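Local coordinates for protein paraflagellar rod component (Trypanosoma brucei, PDB 2Q0X) that is of unknown function but adopts the alpha/beta-hydrolase fold and is named a component of the paraflagellar rod, at residues 117-122 and 138-143; 42-47 and 73-78; 226-231 and 285-290; 183-188 and 197-202. One frame throughout, in Å; residues are numbered along the deposited sequence.

Interaction 1. Residues 117-122 and 138-143; sequences TGTQLV and VILHGV
V122 slides past V138 in the opposite direction and crosses L140 obliquely, and one methyl serves both meetings. V122 CG1, anti to the backbone N (chi1 169°), lies 3.8 Å from V138 CG1 and also 3.8 Å from L140 CD2. L140 CD2 thereby fits between two residues a helical turn apart, since its second neighbour is T119 CG2 at 4.0 Å. T119 turns its methyl, not its hydroxyl, to the strand: CG2 comes within 3.7 Å of H141 O. Its OG1, between N and the carbonyl carbon (chi1 68°), bonds back to S116 O. H141 NE2 is hydrogen-bonded to D267 OD2, on the side away from the helix. The pairing joins the helix and second strand of the beta-alpha-beta unit 110-115, 119-128, 135-143. S116, between the first strand and the helix, lies where alpha/beta hydrolases usually carry the nucleophile elbow, as judged from the fold alone; no catalytic role is established. No hydrogen bond spans the two segments, and every touching residue is buried. Between them the first turn of the helix rests on the strand through methyl contacts, one against the carbonyl of H141, with the T119 hydroxyl satisfied by S116.

Interaction 2. Residues 42-47 and 73-78; sequences LWVGGQ and VEVPSG
Q47 reaches S77 through its amide, NE2 donating to S77 O at 2.8 Å with an N-H...O angle of 155°. The acceptor lies close to the plane of the Q47 amide, but the donor stands 63° out of the S77 carbonyl plane, approaching from above. At the strand end of the contact, V73 N gives a weak bond to W43 O at 3.3 Å. Between these two links the chains part and one water bridges them: it accepts from G45 N at 3.0 Å and V75 N at 3.0 Å, and donates to V73 O at 2.6 Å. V44 and V73 lie side by side, pointing the same way, with V44 CG2 4.2 Å from V73 CG1. V44 and V75 cross at about a right angle, their CG2 methyls only 3.2 Å apart, so short that the placing is doubtful. Strands 40-44 and 69-73 are parallel neighbours in the central sheet, and the loop at G45 and G46 follows the strand whose end commonly contributes to the oxyanion hole in alpha/beta hydrolases; such a role here is inferred from position only. Further out, Q47 NE2 has a second partner in T188 OG1, while S77 OG is held by D90 and R191. The indole NE1 of W43 bonds to T115 OG1 and its ring meets F57 and F113 edge-to-face. Beyond G78 lies the second subunit, with which G78 shares backbone hydrogen bonds and whose K79 makes a weak bond to Q47 O.

Interaction 3. Residues 226-231 and 285-290; sequences PLLLML and AAILQF
L228 and F290 form the tight part of this strand-helix contact. L228 CB stands 3.7 Å from the ring centroid of F290 and only 6° off the ring normal, a CH-pi contact squarely over one face. F290 CG is anti to the backbone N (chi1 169°), which sets it against L228 CB; at the ring edge CZ lies 3.7 Å from P226 O. The leucine and phenylalanine side chains slide past each other in opposite directions, and L228 CD2 lies 3.7 Å from A286 O and 3.8 Å from F290 CB. Elsewhere the fit is looser. M230 and I287 cross at about a right angle with SD 4.1 Å from CG1, and L228 CD2 is 4.3 Å from I287 CG1. P226, partly exposed, adds its CB at 4.1 Å from F290 CZ, and the likewise partly exposed A286 meets L228 mainly through its carbonyl oxygen. No hydrogen bond crosses the contact. The short axes run nearly antiparallel, at 169° and 10.0 Å apart, as expected for a helix laid against a sheet in the alpha/beta-hydrolase sandwich. Helix 280-299 covers one face of strand 227-232 and reaches strand 135-143, where F290 touches I139; strands 135-143 and 260-264 flank 227-232, and L229 and L231 meet helix 200-209 on its other face.

Interaction 4. Residues 183-188 and 197-202; sequences YDIPIT and FPTLQE
Y183 meets E202 at the start of helix 200-209, where T199 and E202 form a capping box. Both segments belong to the helical insertion between strands 135-143 and 227-232, the place where alpha/beta hydrolases usually carry their cap. Among the polar links, Y183 OH donates to E202 OE2 at 2.8 Å. The two side chains meet tip to tip, the ring and carboxylate planes are 21° apart, and OE2 is used through its syn lone pair. The other carboxylate oxygen serves the cap: E202 OE1 takes T199 N at 3.0 Å from above the carboxylate plane and T199 OG1 at 2.6 Å nearly along its C-O axis. A bend at chi2 (100°) swings E202 CD back toward the N-cap residue. T199 OG1 in turn accepts a weak bond from Q201 N. The three donors on one carboxylate are consistent with its being ionised. R273 adds positive charge nearby, with a salt bridge to D184, a bond to T199 OG1 and a weak one from NH2 to Y183 OH. Apolar contacts flank the Y183-E202 bond. I185 CD1 meets T199 CG2 tip to tip at 3.9 Å, and I187 CD1 packs on P198 CB at 4.2 Å. A third kind is local to 183-188: D184 OD1 accepts from I185 N at 2.8 Å and lies 3.6 Å above the Y183 ring plane, over its centre.

Interactions 1, 2 and 3 all reach the central sheet. Interactions 1 and 3 lie on neighbouring strands, where L140 O and M230 N are 2.7 Å apart, a probable hydrogen bond. Interaction 1 touches each of the others: its centre is 11 Å from that of interaction 2, 12 Å from interaction 3 and 10 Å from interaction 4. Interaction 4 borders interaction 2 through Q47 NE2 and T188 OG1, 3.1 Å apart, and interaction 3 through L200 CD1 and L231 CD2, 3.9 Å apart. Interactions 2 and 3 do not touch (centres 20 Å apart). S116 and the G45-G46 loop probably put interactions 1 and 2 near where related hydrolases have their catalytic centre; no active site is established here.

Interaction 1. Residues 117-122 and 138-143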
loop_
_atom_site.group_PDB
_atom_site.type_symbol
_atom_site.label_atom_id
_atom_site.label_comp_id
_atom_site.label_asym_id
_atom_site.label_seq_id
_atom_site.Cartn_x
_atom_site.Cartn_y
_atom_site.Cartn_z
ATOM N N THR A 117 11.124 -10.136 -1.076
ATOM C CA THR A 117 10.620 -10.972 0.031
ATOM C C THR A 117 9.229 -11.616 -0.212
ATOM O O THR A 117 8.721 -12.350 0.652
ATOM C CB THR A 117 10.626 -10.198 1.359
ATOM O OG1 THR A 117 9.699 -9.105 1.304
ATOM C CG2 THR A 117 12.069 -9.691 1.713
ATOM N N GLY A 118 8.622 -11.343 -1.381
ATOM C CA GLY A 118 7.407 -12.020 -1.814
ATOM C C GLY A 118 7.621 -13.508 -1.996
ATOM O O GLY A 118 6.696 -14.309 -1.827
ATOM N N THR A 119 8.855 -13.880 -2.330
ATOM C CA THR A 119 9.221 -15.259 -2.464
ATOM C C THR A 119 9.016 -16.079 -1.189
ATOM O O THR A 119 8.760 -17.285 -1.268
ATOM C CB THR A 119 10.666 -15.459 -2.990
ATOM O OG1 THR A 119 11.591 -15.035 -2.005
ATOM C CG2 THR A 119 10.918 -14.720 -4.262
ATOM N N GLN A 120 9.167 -15.441 -0.025
ATOM C CA GLN A 120 8.864 -16.080 1.253
ATOM C C GLN A 120 7.445 -16.630 1.294
ATOM O O GLN A 120 7.179 -17.692 1.894
ATOM C CB GLN A 120 8.984 -15.068 2.381
ATOM C CG GLN A 120 8.918 -15.690 3.788
ATOM C CD GLN A 120 9.153 -14.709 4.890
ATOM O OE1 GLN A 120 8.866 -13.524 4.749
ATOM N NE2 GLN A 120 9.654 -15.202 6.032
ATOM N N LEU A 121 6.520 -15.863 0.719
ATOM C CA LEU A 121 5.125 -16.241 0.699
ATOM C C LEU A 121 4.882 -17.410 -0.246
ATOM O O LEU A 121 4.034 -18.242 0.015
ATOM C CB LEU A 121 4.252 -15.045 0.310
ATOM C CG LEU A 121 4.436 -13.761 1.139
ATOM C CD1 LEU A 121 3.281 -12.804 0.856
ATOM C CD2 LEU A 121 4.560 -14.049 2.631
ATOM N N VAL A 122 5.629 -17.472 -1.345
ATOM C CA VAL A 122 5.407 -18.495 -2.334
ATOM C C VAL A 122 5.766 -19.874 -1.779
ATOM O O VAL A 122 5.025 -20.821 -2.017
ATOM C CB VAL A 122 6.138 -18.183 -3.664
ATOM C CG1 VAL A 122 6.117 -19.396 -4.624
ATOM C CG2 VAL A 122 5.510 -16.961 -4.332
ATOM N N VAL A 138 5.817 -21.524 -11.319
ATOM C CA VAL A 138 6.324 -20.605 -10.339
ATOM C C VAL A 138 7.508 -19.847 -10.948
ATOM O O VAL A 138 8.360 -20.426 -11.607
ATOM C CB VAL A 138 6.714 -21.336 -9.030
ATOM C CG1 VAL A 138 7.319 -20.376 -8.052
ATOM C CG2 VAL A 138 5.456 -22.055 -8.399
ATOM N N ILE A 139 7.536 -18.538 -10.726
ATOM C CA ILE A 139 8.642 -17.691 -11.151
ATOM C C ILE A 139 9.114 -16.903 -9.943
ATOM O O ILE A 139 8.331 -16.191 -9.338
ATOM C CB ILE A 139 8.205 -16.677 -12.272
ATOM C CG1 ILE A 139 7.628 -17.402 -13.493
ATOM C CG2 ILE A 139 9.372 -15.737 -12.627
ATOM C CD1 ILE A 139 6.529 -16.618 -14.249
ATOM N N LEU A 140 10.393 -17.006 -9.617
ATOM C CA LEU A 140 10.928 -16.294 -8.473
ATOM C C LEU A 140 12.136 -15.475 -8.882
ATOM O O LEU A 140 13.038 -15.968 -9.550
ATOM C CB LEU A 140 11.316 -17.263 -7.349
ATOM C CG LEU A 140 10.276 -18.292 -6.883
ATOM C CD1 LEU A 140 10.891 -19.308 -5.927
ATOM C CD2 LEU A 140 9.091 -17.628 -6.298
ATOM N N HIS A 141 12.144 -14.218 -8.461
ATOM C CA HIS A 141 13.276 -13.318 -8.687
ATOM C C HIS A 141 13.918 -13.001 -7.366
ATOM O O HIS A 141 13.230 -12.750 -6.370
ATOM C CB HIS A 141 12.859 -12.028 -9.408
ATOM C CG HIS A 141 14.006 -11.107 -9.718
ATOM N ND1 HIS A 141 14.577 -10.286 -8.768
ATOM C CD2 HIS A 141 14.700 -10.897 -10.860
ATOM C CE1 HIS A 141 15.562 -9.600 -9.317
ATOM N NE2 HIS A 141 15.663 -9.958 -10.585
ATOM N N GLY A 142 15.251 -13.016 -7.374
ATOM C CA GLY A 142 16.009 -12.522 -6.251
ATOM C C GLY A 142 17.369 -11.972 -6.608
ATOM O O GLY A 142 18.007 -12.397 -7.582
ATOM N N VAL A 143 17.798 -11.008 -5.803
ATOM C CA VAL A 143 19.162 -10.504 -5.819
ATOM C C VAL A 143 19.932 -11.257 -4.760
ATOM O O VAL A 143 19.494 -11.366 -3.626
ATOM C CB VAL A 143 19.223 -9.014 -5.493
ATOM C CG1 VAL A 143 20.702 -8.520 -5.514
ATOM C CG2 VAL A 143 18.307 -8.216 -6.456
#

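Interaction 2. Residues 42-47 and 73-78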
loop_
_atom_site.group_PDB
_atom_site.type_symbol
_atom_site.label_atom_id
_atom_site.label_comp_id
_atom_site.label_asym_id
_atom_site.label_seq_id
_atom_site.Cartn_x
_atom_site.Cartn_y
_atom_site.Cartn_z
ATOM N N LEU A 42 0.187 -14.158 -11.419
ATOM C CA LEU A 42 -0.098 -13.423 -10.213
ATOM C C LEU A 42 1.213 -13.029 -9.551
ATOM O O LEU A 42 2.024 -13.895 -9.167
ATOM C CB LEU A 42 -0.924 -14.272 -9.257
ATOM C CG LEU A 42 -1.211 -13.709 -7.857
ATOM C CD1 LEU A 42 -1.861 -12.336 -7.947
ATOM C CD2 LEU A 42 -2.081 -14.715 -7.031
ATOM N N TRP A 43 1.374 -11.721 -9.361
ATOM C CA TRP A 43 2.574 -11.150 -8.776
ATOM C C TRP A 43 2.356 -10.703 -7.320
ATOM O O TRP A 43 1.397 -10.020 -7.007
ATOM C CB TRP A 43 3.064 -9.961 -9.606
ATOM C CG TRP A 43 4.213 -9.263 -8.950
ATOM C CD1 TRP A 43 5.522 -9.651 -8.965
ATOM C CD2 TRP A 43 4.159 -8.080 -8.148
ATOM N NE1 TRP A 43 6.278 -8.785 -8.236
ATOM C CE2 TRP A 43 5.464 -7.814 -7.713
ATOM C CE3 TRP A 43 3.132 -7.226 -7.751
ATOM C CZ2 TRP A 43 5.773 -6.722 -6.916
ATOM C CZ3 TRP A 43 3.441 -6.151 -6.951
ATOM C CH2 TRP A 43 4.750 -5.910 -6.542
ATOM N N VAL A 44 3.288 -11.087 -6.461
ATOM C CA VAL A 44 3.383 -10.582 -5.105
ATOM C C VAL A 44 4.855 -10.210 -4.866
ATOM O O VAL A 44 5.769 -10.864 -5.349
ATOM C CB VAL A 44 2.795 -11.632 -4.043
ATOM C CG1 VAL A 44 3.627 -12.834 -3.911
ATOM C CG2 VAL A 44 2.594 -10.975 -2.708
ATOM N N GLY A 45 5.075 -9.142 -4.136
ATOM C CA GLY A 45 6.412 -8.600 -3.966
ATOM C C GLY A 45 6.799 -8.391 -2.530
ATOM O O GLY A 45 6.154 -8.901 -1.588
ATOM N N GLY A 46 7.877 -7.630 -2.380
ATOM C CA GLY A 46 8.341 -7.202 -1.108
ATOM C C GLY A 46 7.379 -6.228 -0.457
ATOM O O GLY A 46 6.458 -5.695 -1.091
ATOM N N GLN A 47 7.622 -5.982 0.817
ATOM C CA GLN A 47 6.753 -5.123 1.611
ATOM C C GLN A 47 6.789 -3.663 1.161
ATOM O O GLN A 47 5.799 -2.962 1.317
ATOM C CB GLN A 47 7.101 -5.234 3.091
ATOM C CG GLN A 47 6.661 -6.531 3.728
ATOM C CD GLN A 47 7.175 -6.687 5.158
ATOM O OE1 GLN A 47 8.346 -6.998 5.381
ATOM N NE2 GLN A 47 6.292 -6.493 6.130
ATOM N N VAL A 73 -1.151 -7.912 -6.573
ATOM C CA VAL A 73 -1.733 -7.703 -5.249
ATOM C C VAL A 73 -0.644 -7.069 -4.417
ATOM O O VAL A 73 0.536 -7.406 -4.562
ATOM C CB VAL A 73 -2.243 -9.045 -4.592
ATOM C CG1 VAL A 73 -1.114 -10.038 -4.348
ATOM C CG2 VAL A 73 -3.022 -8.797 -3.274
ATOM N N GLU A 74 -1.026 -6.152 -3.537
ATOM C CA GLU A 74 -0.080 -5.652 -2.547
ATOM C C GLU A 74 -0.141 -6.499 -1.292
ATOM O O GLU A 74 -1.200 -6.659 -0.702
ATOM C CB GLU A 74 -0.326 -4.171 -2.255
ATOM C CG GLU A 74 0.218 -3.288 -3.368
ATOM C CD GLU A 74 -0.175 -1.813 -3.228
ATOM O OE1 GLU A 74 0.474 -0.977 -3.936
ATOM O OE2 GLU A 74 -1.125 -1.517 -2.426
ATOM N N VAL A 75 1.007 -7.044 -0.910
ATOM C CA VAL A 75 1.174 -7.790 0.349
ATOM C C VAL A 75 0.625 -6.972 1.519
ATOM O O VAL A 75 1.075 -5.860 1.732
ATOM C CB VAL A 75 2.678 -8.080 0.650
ATOM C CG1 VAL A 75 2.815 -8.967 1.869
ATOM C CG2 VAL A 75 3.313 -8.754 -0.474
ATOM N N PRO A 76 -0.342 -7.530 2.283
ATOM C CA PRO A 76 -0.966 -6.811 3.408
ATOM C C PRO A 76 0.018 -6.302 4.473
ATOM O O PRO A 76 -0.194 -5.239 5.053
ATOM C CB PRO A 76 -1.889 -7.862 4.026
ATOM C CG PRO A 76 -2.138 -8.844 2.941
ATOM C CD PRO A 76 -0.925 -8.868 2.091
ATOM N N SER A 77 1.061 -7.090 4.733
ATOM C CA SER A 77 2.103 -6.743 5.682
ATOM C C SER A 77 2.993 -5.605 5.189
ATOM O O SER A 77 3.827 -5.121 5.938
ATOM C CB SER A 77 2.971 -7.971 5.990
ATOM O OG SER A 77 3.649 -8.388 4.823
ATOM N N GLY A 78 2.826 -5.195 3.935
ATOM C CA GLY A 78 3.469 -3.999 3.420
ATOM C C GLY A 78 2.842 -2.726 3.976
ATOM O O GLY A 78 3.426 -1.664 3.867
HETATM O O HOH W 1 2.798 -7.302 -3.350
#

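Interaction 3. Residues 226-231 and 285-290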
loop_
_atom_site.group_PDB
_atom_site.type_symbol
_atom_site.label_atom_id
_atom_site.label_comp_id
_atom_site.label_asym_id
_atom_site.label_seq_id
_atom_site.Cartn_x
_atom_site.Cartn_y
_atom_site.Cartn_z
ATOM N N PRO A 226 6.865 -26.630 -12.797
ATOM C CA PRO A 226 8.012 -25.955 -13.369
ATOM C C PRO A 226 8.353 -24.592 -12.722
ATOM O O PRO A 226 7.467 -23.804 -12.358
ATOM C CB PRO A 226 7.632 -25.822 -14.846
ATOM C CG PRO A 226 6.652 -26.931 -15.093
ATOM C CD PRO A 226 5.860 -26.964 -13.826
ATOM N N LEU A 227 9.653 -24.364 -12.574
ATOM C CA LEU A 227 10.182 -23.263 -11.814
ATOM C C LEU A 227 11.176 -22.482 -12.683
ATOM O O LEU A 227 12.028 -23.078 -13.338
ATOM C CB LEU A 227 10.871 -23.817 -10.571
ATOM C CG LEU A 227 11.667 -22.833 -9.722
ATOM C CD1 LEU A 227 10.738 -21.806 -9.181
ATOM C CD2 LEU A 227 12.385 -23.625 -8.604
ATOM N N LEU A 228 10.997 -21.156 -12.746
ATOM C CA LEU A 228 12.013 -20.253 -13.278
ATOM C C LEU A 228 12.564 -19.482 -12.096
ATOM O O LEU A 228 11.832 -18.809 -11.400
ATOM C CB LEU A 228 11.419 -19.300 -14.325
ATOM C CG LEU A 228 12.304 -18.169 -14.903
ATOM C CD1 LEU A 228 13.520 -18.732 -15.659
ATOM C CD2 LEU A 228 11.482 -17.201 -15.821
ATOM N N LEU A 229 13.857 -19.639 -11.857
ATOM C CA LEU A 229 14.605 -18.804 -10.924
ATOM C C LEU A 229 15.326 -17.707 -11.699
ATOM O O LEU A 229 16.091 -17.984 -12.631
ATOM C CB LEU A 229 15.636 -19.649 -10.149
ATOM C CG LEU A 229 15.070 -20.618 -9.107
ATOM C CD1 LEU A 229 16.224 -21.227 -8.359
ATOM C CD2 LEU A 229 14.105 -19.907 -8.138
ATOM N N MET A 230 15.063 -16.463 -11.306
ATOM C CA MET A 230 15.662 -15.295 -11.929
ATOM C C MET A 230 16.597 -14.662 -10.928
ATOM O O MET A 230 16.167 -14.095 -9.947
ATOM C CB MET A 230 14.588 -14.305 -12.360
ATOM C CG MET A 230 13.544 -14.900 -13.292
ATOM S SD MET A 230 12.212 -13.738 -13.616
ATOM C CE MET A 230 13.039 -12.604 -14.739
ATOM N N LEU A 231 17.891 -14.785 -11.194
ATOM C CA LEU A 231 18.926 -14.341 -10.278
ATOM C C LEU A 231 19.660 -13.099 -10.819
ATOM O O LEU A 231 19.981 -13.024 -12.006
ATOM C CB LEU A 231 19.908 -15.486 -10.023
ATOM C CG LEU A 231 19.267 -16.747 -9.447
ATOM C CD1 LEU A 231 20.231 -17.900 -9.379
ATOM C CD2 LEU A 231 18.673 -16.423 -8.057
ATOM N N ALA A 285 11.537 -11.296 -21.845
ATOM C CA ALA A 285 11.870 -12.392 -22.736
ATOM C C ALA A 285 11.996 -13.737 -22.002
ATOM O O ALA A 285 11.501 -14.738 -22.487
ATOM C CB ALA A 285 13.144 -12.077 -23.499
ATOM N N ALA A 286 12.647 -13.747 -20.842
ATOM C CA ALA A 286 12.820 -14.971 -20.052
ATOM C C ALA A 286 11.472 -15.499 -19.505
ATOM O O ALA A 286 11.215 -16.705 -19.502
ATOM C CB ALA A 286 13.810 -14.727 -18.891
ATOM N N ILE A 287 10.612 -14.590 -19.065
ATOM C CA ILE A 287 9.304 -14.981 -18.543
ATOM C C ILE A 287 8.433 -15.555 -19.661
ATOM O O ILE A 287 7.827 -16.595 -19.485
ATOM C CB ILE A 287 8.593 -13.805 -17.830
ATOM C CG1 ILE A 287 9.306 -13.503 -16.519
ATOM C CG2 ILE A 287 7.115 -14.117 -17.544
ATOM C CD1 ILE A 287 8.906 -12.179 -15.891
ATOM N N LEU A 288 8.383 -14.872 -20.798
ATOM C CA LEU A 288 7.586 -15.314 -21.949
ATOM C C LEU A 288 8.048 -16.671 -22.494
ATOM O O LEU A 288 7.220 -17.522 -22.797
ATOM C CB LEU A 288 7.647 -14.282 -23.076
ATOM C CG LEU A 288 6.705 -13.073 -22.990
ATOM C CD1 LEU A 288 7.022 -12.114 -24.128
ATOM C CD2 LEU A 288 5.252 -13.519 -23.053
ATOM N N GLN A 289 9.363 -16.834 -22.638
ATOM C CA GLN A 289 9.969 -18.059 -23.174
ATOM C C GLN A 289 9.757 -19.233 -22.215
ATOM O O GLN A 289 9.478 -20.337 -22.633
ATOM C CB GLN A 289 11.466 -17.839 -23.433
ATOM C CG GLN A 289 12.210 -19.039 -24.069
ATOM C CD GLN A 289 12.022 -19.138 -25.585
ATOM O OE1 GLN A 289 11.112 -18.532 -26.168
ATOM N NE2 GLN A 289 12.898 -19.914 -26.235
ATOM N N PHE A 290 9.880 -18.978 -20.922
ATOM C CA PHE A 290 9.579 -19.976 -19.904
ATOM C C PHE A 290 8.120 -20.445 -19.988
ATOM O O PHE A 290 7.838 -21.627 -20.025
ATOM C CB PHE A 290 9.858 -19.390 -18.512
ATOM C CG PHE A 290 9.334 -20.229 -17.386
ATOM C CD1 PHE A 290 8.273 -19.797 -16.616
ATOM C CD2 PHE A 290 9.900 -21.457 -17.102
ATOM C CE1 PHE A 290 7.783 -20.586 -15.564
ATOM C CE2 PHE A 290 9.400 -22.240 -16.062
ATOM C CZ PHE A 290 8.345 -21.782 -15.298
#

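Interaction 4. Residues 183-188 and 197-202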
loop_
_atom_site.group_PDB
_atom_site.type_symbol
_atom_site.label_atom_id
_atom_site.label_comp_id
_atom_site.label_asym_id
_atom_site.label_seq_id
_atom_site.Cartn_x
_atom_site.Cartn_y
_atom_site.Cartn_z
ATOM N N TYR A 183 19.537 -6.808 8.705
ATOM C CA TYR A 183 19.121 -7.289 7.379
ATOM C C TYR A 183 19.277 -6.167 6.375
ATOM O O TYR A 183 19.368 -5.015 6.775
ATOM C CB TYR A 183 17.668 -7.803 7.398
ATOM C CG TYR A 183 17.380 -8.860 6.340
ATOM C CD1 TYR A 183 18.036 -10.076 6.360
ATOM C CD2 TYR A 183 16.474 -8.623 5.321
ATOM C CE1 TYR A 183 17.784 -11.042 5.406
ATOM C CE2 TYR A 183 16.212 -9.571 4.359
ATOM C CZ TYR A 183 16.869 -10.785 4.400
ATOM O OH TYR A 183 16.610 -11.739 3.447
ATOM N N ASP A 184 19.321 -6.498 5.084
ATOM C CA ASP A 184 19.544 -5.491 4.031
ATOM C C ASP A 184 18.260 -4.974 3.374
ATOM O O ASP A 184 17.984 -3.789 3.396
ATOM C CB ASP A 184 20.532 -5.999 2.962
ATOM C CG ASP A 184 20.264 -7.426 2.519
ATOM O OD1 ASP A 184 19.249 -8.006 2.935
ATOM O OD2 ASP A 184 21.082 -7.969 1.755
ATOM N N ILE A 185 17.481 -5.872 2.779
ATOM C CA ILE A 185 16.231 -5.506 2.140
ATOM C C ILE A 185 15.258 -5.062 3.245
ATOM O O ILE A 185 15.276 -5.642 4.332
ATOM C CB ILE A 185 15.680 -6.715 1.343
ATOM C CG1 ILE A 185 16.601 -7.018 0.147
ATOM C CG2 ILE A 185 14.231 -6.472 0.890
ATOM C CD1 ILE A 185 16.329 -8.352 -0.500
ATOM N N PRO A 186 14.439 -4.013 2.996
ATOM C CA PRO A 186 13.463 -3.616 4.018
ATOM C C PRO A 186 12.451 -4.701 4.392
ATOM O O PRO A 186 11.816 -5.306 3.521
ATOM C CB PRO A 186 12.770 -2.400 3.398
ATOM C CG PRO A 186 13.698 -1.901 2.371
ATOM C CD PRO A 186 14.400 -3.111 1.830
ATOM N N ILE A 187 12.319 -4.945 5.691
ATOM C CA ILE A 187 11.536 -6.065 6.202
ATOM C C ILE A 187 11.161 -5.828 7.665
ATOM O O ILE A 187 11.957 -5.263 8.439
ATOM C CB ILE A 187 12.323 -7.402 6.052
ATOM C CG1 ILE A 187 11.451 -8.610 6.418
ATOM C CG2 ILE A 187 13.612 -7.380 6.897
ATOM C CD1 ILE A 187 11.948 -9.931 5.836
ATOM N N THR A 188 9.951 -6.235 8.046
ATOM C CA THR A 188 9.517 -6.085 9.428
ATOM C C THR A 188 10.021 -7.267 10.249
ATOM O O THR A 188 10.168 -8.365 9.719
ATOM C CB THR A 188 7.976 -5.939 9.567
ATOM O OG1 THR A 188 7.314 -7.091 9.034
ATOM C CG2 THR A 188 7.482 -4.699 8.869
ATOM N N PHE A 197 11.614 -18.684 4.394
ATOM C CA PHE A 197 12.784 -18.164 3.671
ATOM C C PHE A 197 12.452 -16.810 3.058
ATOM O O PHE A 197 11.782 -16.759 2.014
ATOM C CB PHE A 197 13.205 -19.125 2.564
ATOM C CG PHE A 197 13.358 -20.518 3.025
ATOM C CD1 PHE A 197 14.549 -20.945 3.574
ATOM C CD2 PHE A 197 12.302 -21.408 2.925
ATOM C CE1 PHE A 197 14.690 -22.245 4.016
ATOM C CE2 PHE A 197 12.433 -22.701 3.372
ATOM C CZ PHE A 197 13.635 -23.125 3.918
ATOM N N PRO A 198 12.899 -15.716 3.708
ATOM C CA PRO A 198 12.562 -14.381 3.246
ATOM C C PRO A 198 12.818 -14.148 1.774
ATOM O O PRO A 198 11.941 -13.676 1.102
ATOM C CB PRO A 198 13.449 -13.481 4.115
ATOM C CG PRO A 198 13.580 -14.238 5.379
ATOM C CD PRO A 198 13.705 -15.672 4.946
ATOM N N THR A 199 13.991 -14.544 1.276
ATOM C CA THR A 199 14.376 -14.308 -0.121
ATOM C C THR A 199 15.078 -15.536 -0.678
ATOM O O THR A 199 15.288 -16.514 0.023
ATOM C CB THR A 199 15.339 -13.104 -0.227
ATOM O OG1 THR A 199 16.547 -13.394 0.505
ATOM C CG2 THR A 199 14.666 -11.816 0.332
ATOM N N LEU A 200 15.426 -15.473 -1.954
ATOM C CA LEU A 200 16.214 -16.505 -2.602
ATOM C C LEU A 200 17.619 -16.678 -2.026
ATOM O O LEU A 200 18.237 -17.725 -2.229
ATOM C CB LEU A 200 16.295 -16.231 -4.089
ATOM C CG LEU A 200 14.978 -16.422 -4.840
ATOM C CD1 LEU A 200 15.237 -16.380 -6.315
ATOM C CD2 LEU A 200 14.302 -17.714 -4.464
ATOM N N GLN A 201 18.150 -15.663 -1.330
ATOM C CA GLN A 201 19.399 -15.859 -0.584
ATOM C C GLN A 201 19.276 -17.047 0.379
ATOM O O GLN A 201 20.095 -17.966 0.364
ATOM C CB GLN A 201 19.790 -14.602 0.183
ATOM C CG GLN A 201 21.214 -14.604 0.747
ATOM C CD GLN A 201 22.267 -14.387 -0.313
ATOM O OE1 GLN A 201 21.988 -13.794 -1.359
ATOM N NE2 GLN A 201 23.499 -14.862 -0.050
ATOM N N GLU A 202 18.241 -17.036 1.213
ATOM C CA GLU A 202 18.054 -18.107 2.203
ATOM C C GLU A 202 17.494 -19.393 1.573
ATOM O O GLU A 202 17.899 -20.496 1.937
ATOM C CB GLU A 202 17.122 -17.633 3.324
ATOM C CG GLU A 202 17.684 -16.449 4.139
ATOM C CD GLU A 202 17.125 -15.098 3.743
ATOM O OE1 GLU A 202 16.725 -14.903 2.566
ATOM O OE2 GLU A 202 17.107 -14.209 4.624
#